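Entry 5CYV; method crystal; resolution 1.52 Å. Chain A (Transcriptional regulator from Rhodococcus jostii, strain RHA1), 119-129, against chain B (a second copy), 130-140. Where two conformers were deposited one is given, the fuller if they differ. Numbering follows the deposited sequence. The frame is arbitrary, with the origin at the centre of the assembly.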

# COMPACT_ATOMS: atom_id res chain seq x y z
N ARG A 119 -4.17 16.58 -1.03
CA ARG A 119 -2.80 16.92 -1.39
C ARG A 119 -2.26 15.97 -2.45
O ARG A 119 -1.51 16.39 -3.32
CB ARG A 119 -1.92 16.91 -0.16
CG ARG A 119 -2.22 18.14 0.69
CD ARG A 119 -1.16 18.37 1.71
NE ARG A 119 -1.24 17.37 2.77
CZ ARG A 119 -2.00 17.50 3.85
NH1 ARG A 119 -2.02 16.55 4.78
NH2 ARG A 119 -2.73 18.59 4.01
N TYR A 120 -2.61 14.71 -2.39
CA TYR A 120 -2.09 13.75 -3.34
C TYR A 120 -2.87 13.73 -4.63
O TYR A 120 -2.31 13.42 -5.67
CB TYR A 120 -2.06 12.34 -2.72
CG TYR A 120 -0.95 12.24 -1.71
CD1 TYR A 120 -1.16 12.56 -0.38
CD2 TYR A 120 0.34 11.95 -2.10
CE1 TYR A 120 -0.17 12.50 0.52
CE2 TYR A 120 1.33 11.89 -1.20
CZ TYR A 120 1.09 12.18 0.12
OH TYR A 120 2.10 12.13 1.04
N PHE A 121 -4.14 14.10 -4.60
CA PHE A 121 -4.91 14.02 -5.84
C PHE A 121 -5.19 15.37 -6.47
O PHE A 121 -6.01 15.47 -7.40
CB PHE A 121 -6.23 13.27 -5.63
CG PHE A 121 -6.09 11.78 -5.67
CD1 PHE A 121 -5.80 11.07 -4.50
CD2 PHE A 121 -6.23 11.10 -6.86
CE1 PHE A 121 -5.68 9.71 -4.53
CE2 PHE A 121 -6.10 9.73 -6.89
CZ PHE A 121 -5.84 9.03 -5.76
N GLU A 122 -4.48 16.39 -6.02
CA GLU A 122 -4.71 17.69 -6.65
C GLU A 122 -4.30 17.57 -8.11
O GLU A 122 -3.25 17.00 -8.43
CB GLU A 122 -3.94 18.81 -5.93
CG GLU A 122 -3.91 20.14 -6.71
CD GLU A 122 -5.15 20.99 -6.45
OE1 GLU A 122 -5.89 20.65 -5.49
OE2 GLU A 122 -5.40 21.98 -7.19
N GLY A 123 -5.13 18.14 -8.98
CA GLY A 123 -4.85 18.13 -10.40
C GLY A 123 -5.33 16.86 -11.06
O GLY A 123 -5.19 16.70 -12.28
N ILE A 124 -5.89 15.94 -10.27
CA ILE A 124 -6.50 14.73 -10.82
C ILE A 124 -8.01 14.90 -10.78
O ILE A 124 -8.59 15.09 -9.75
CB ILE A 124 -6.04 13.46 -10.04
CG1 ILE A 124 -4.53 13.26 -10.28
CG2 ILE A 124 -6.85 12.21 -10.46
CD1 ILE A 124 -3.92 12.23 -9.38
N PRO A 125 -8.67 14.89 -11.96
CA PRO A 125 -10.11 15.18 -11.96
C PRO A 125 -10.98 14.09 -11.33
O PRO A 125 -10.60 12.93 -11.23
CB PRO A 125 -10.43 15.33 -13.45
CG PRO A 125 -9.37 14.59 -14.17
CD PRO A 125 -8.13 14.53 -13.28
N ASP A 126 -12.19 14.49 -10.94
CA ASP A 126 -13.09 13.56 -10.29
C ASP A 126 -13.43 12.39 -11.17
O ASP A 126 -13.60 11.32 -10.66
CB ASP A 126 -14.37 14.27 -9.85
CG ASP A 126 -14.11 15.30 -8.77
OD1 ASP A 126 -13.08 15.17 -8.06
OD2 ASP A 126 -14.93 16.25 -8.66
N THR A 127 -13.50 12.58 -12.50
CA THR A 127 -13.76 11.44 -13.38
C THR A 127 -12.71 10.36 -13.22
O THR A 127 -13.02 9.16 -13.27
CB THR A 127 -13.78 11.83 -14.90
OG1 THR A 127 -12.69 12.69 -15.20
CG2 THR A 127 -15.08 12.63 -15.30
N VAL A 128 -11.45 10.76 -13.01
CA VAL A 128 -10.40 9.75 -12.81
C VAL A 128 -10.49 9.10 -11.44
O VAL A 128 -10.38 7.87 -11.33
CB VAL A 128 -9.02 10.40 -13.06
CG1 VAL A 128 -7.84 9.42 -12.74
CG2 VAL A 128 -8.89 10.88 -14.50
N VAL A 129 -10.74 9.91 -10.43
CA VAL A 129 -10.94 9.35 -9.09
C VAL A 129 -12.11 8.38 -9.08
O VAL A 129 -12.02 7.30 -8.48
CB VAL A 129 -11.14 10.48 -8.04
CG1 VAL A 129 -11.40 9.84 -6.66
CG2 VAL A 129 -9.85 11.29 -7.92
N ASN B 130 -4.37 0.95 -17.69
CA ASN B 130 -3.43 1.90 -18.19
C ASN B 130 -3.67 3.24 -17.51
O ASN B 130 -2.74 3.99 -17.21
CB ASN B 130 -3.56 2.08 -19.70
CG ASN B 130 -3.04 0.86 -20.49
OD1 ASN B 130 -2.31 0.04 -19.93
ND2 ASN B 130 -3.44 0.73 -21.77
N GLN B 131 -4.95 3.62 -17.38
CA GLN B 131 -5.22 4.88 -16.70
C GLN B 131 -4.82 4.85 -15.23
O GLN B 131 -4.25 5.85 -14.74
CB GLN B 131 -6.73 5.28 -16.86
CG GLN B 131 -7.06 6.61 -16.11
CD GLN B 131 -8.42 7.13 -16.46
OE1 GLN B 131 -8.67 7.57 -17.62
NE2 GLN B 131 -9.27 7.09 -15.50
N MET B 132 -5.08 3.75 -14.55
CA MET B 132 -4.65 3.65 -13.15
C MET B 132 -3.11 3.77 -13.05
O MET B 132 -2.59 4.48 -12.19
CB MET B 132 -5.12 2.34 -12.57
CG MET B 132 -4.80 2.24 -11.13
SD MET B 132 -5.85 0.98 -10.35
CE MET B 132 -7.41 1.58 -10.92
N ARG B 133 -2.40 3.04 -13.93
CA ARG B 133 -0.93 3.06 -13.90
C ARG B 133 -0.42 4.48 -14.00
O ARG B 133 0.40 4.95 -13.20
CB ARG B 133 -0.34 2.25 -15.06
CG ARG B 133 1.22 2.27 -15.06
CD ARG B 133 1.81 1.54 -16.27
NE ARG B 133 1.40 0.15 -16.19
CZ ARG B 133 0.50 -0.44 -16.99
NH1 ARG B 133 -0.17 0.25 -17.94
NH2 ARG B 133 0.24 -1.73 -16.80
N ASP B 134 -0.89 5.20 -15.02
CA ASP B 134 -0.37 6.51 -15.28
C ASP B 134 -0.74 7.45 -14.15
O ASP B 134 0.07 8.29 -13.78
CB ASP B 134 -0.84 7.03 -16.65
CG ASP B 134 -0.25 6.23 -17.82
OD1 ASP B 134 0.48 5.22 -17.58
OD2 ASP B 134 -0.56 6.60 -18.97
N THR B 135 -1.96 7.32 -13.59
CA THR B 135 -2.37 8.19 -12.49
C THR B 135 -1.50 7.91 -11.25
O THR B 135 -1.01 8.88 -10.59
CB THR B 135 -3.88 7.98 -12.17
OG1 THR B 135 -4.61 8.26 -13.37
CG2 THR B 135 -4.32 8.98 -11.12
N LEU B 136 -1.27 6.64 -10.94
CA LEU B 136 -0.46 6.29 -9.75
C LEU B 136 0.98 6.77 -9.98
O LEU B 136 1.63 7.26 -9.05
CB LEU B 136 -0.48 4.80 -9.49
CG LEU B 136 -1.88 4.29 -9.11
CD1 LEU B 136 -1.77 2.79 -9.10
CD2 LEU B 136 -2.33 4.79 -7.74
N GLN B 137 1.49 6.66 -11.21
CA GLN B 137 2.84 7.21 -11.45
C GLN B 137 2.90 8.70 -11.22
O GLN B 137 3.92 9.21 -10.71
CB GLN B 137 3.28 6.89 -12.85
CG GLN B 137 3.64 5.45 -13.00
CD GLN B 137 3.97 5.10 -14.43
OE1 GLN B 137 3.51 5.78 -15.34
NE2 GLN B 137 4.81 4.10 -14.64
N SER B 138 1.85 9.45 -11.59
CA SER B 138 1.90 10.89 -11.42
C SER B 138 1.87 11.28 -9.94
O SER B 138 2.35 12.35 -9.58
CB SER B 138 0.75 11.56 -12.17
OG SER B 138 -0.45 11.37 -11.49
N ILE B 139 1.35 10.41 -9.09
CA ILE B 139 1.34 10.63 -7.65
C ILE B 139 2.67 10.19 -7.01
O ILE B 139 3.29 10.96 -6.25
CB ILE B 139 0.17 9.85 -6.99
CG1 ILE B 139 -1.16 10.41 -7.47
CG2 ILE B 139 0.26 9.96 -5.45
CD1 ILE B 139 -2.32 9.52 -7.01
N ALA B 140 3.14 8.99 -7.33
CA ALA B 140 4.39 8.51 -6.72
C ALA B 140 5.62 9.26 -7.24
O ALA B 140 6.61 9.45 -6.48
CB ALA B 140 4.58 7.07 -6.94

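This is a small, essentially apolar contact in which a helix of chain B lies against a stretch of chain A that runs from the end of one helix through a turn into the start of the next, burying 342 Å² with no hydrogen bond between the two stretches. The register runs antiparallel: the CA atoms of Tyr A120 and Ile B139 lie 6.3 Å apart, those of Ile A124 and Thr B135 7.9 Å, and those of Val A128 and Gln B131 8.1 Å, so the backbones are closest at the Tyr A120 end.

Chain A changes course through a type II turn from Phe A121 to Ile A124, closed by Ile A124 N to Phe A121 O at 2.9 Å. Gly A123, with phi/psi of 85/-2, suits this turn, since a CB there would jam against the preceding carbonyl. Pro A125 sits at the N-cap position, right before the next helix. Chain B is helical throughout, and its i, i+4 spacing directs Gln B131, Thr B135 and Ile B139 toward chain A.

Ile B139 gives up the most area, 81 Å², and meets three side chains. Its CD1 sits 4.0 Å from the centroid of the Phe A121 ring and 21° off the normal, a CH-pi contact over one face. Its CG2 approaches Tyr A120 CD2 at 3.9 Å, near the plane of that ring and thus at its edge. Its CG1 lies 3.8 Å from Ile A124 CD1, which also reaches Thr B135 CG2 at 3.7 Å.

Farther along, Val A128 CG1 packs 3.5 Å from Thr B135 OG1 and 3.9 Å from Gln B131 NE2. A methyl can accept this hydroxyl as a neighbour because its hydrogen-bonding need is met within its own helix: Thr B135 OG1 donates to Gln B131 O at 2.8 Å. Ser B138 OG likewise donates to Thr B135 O at 2.7 Å.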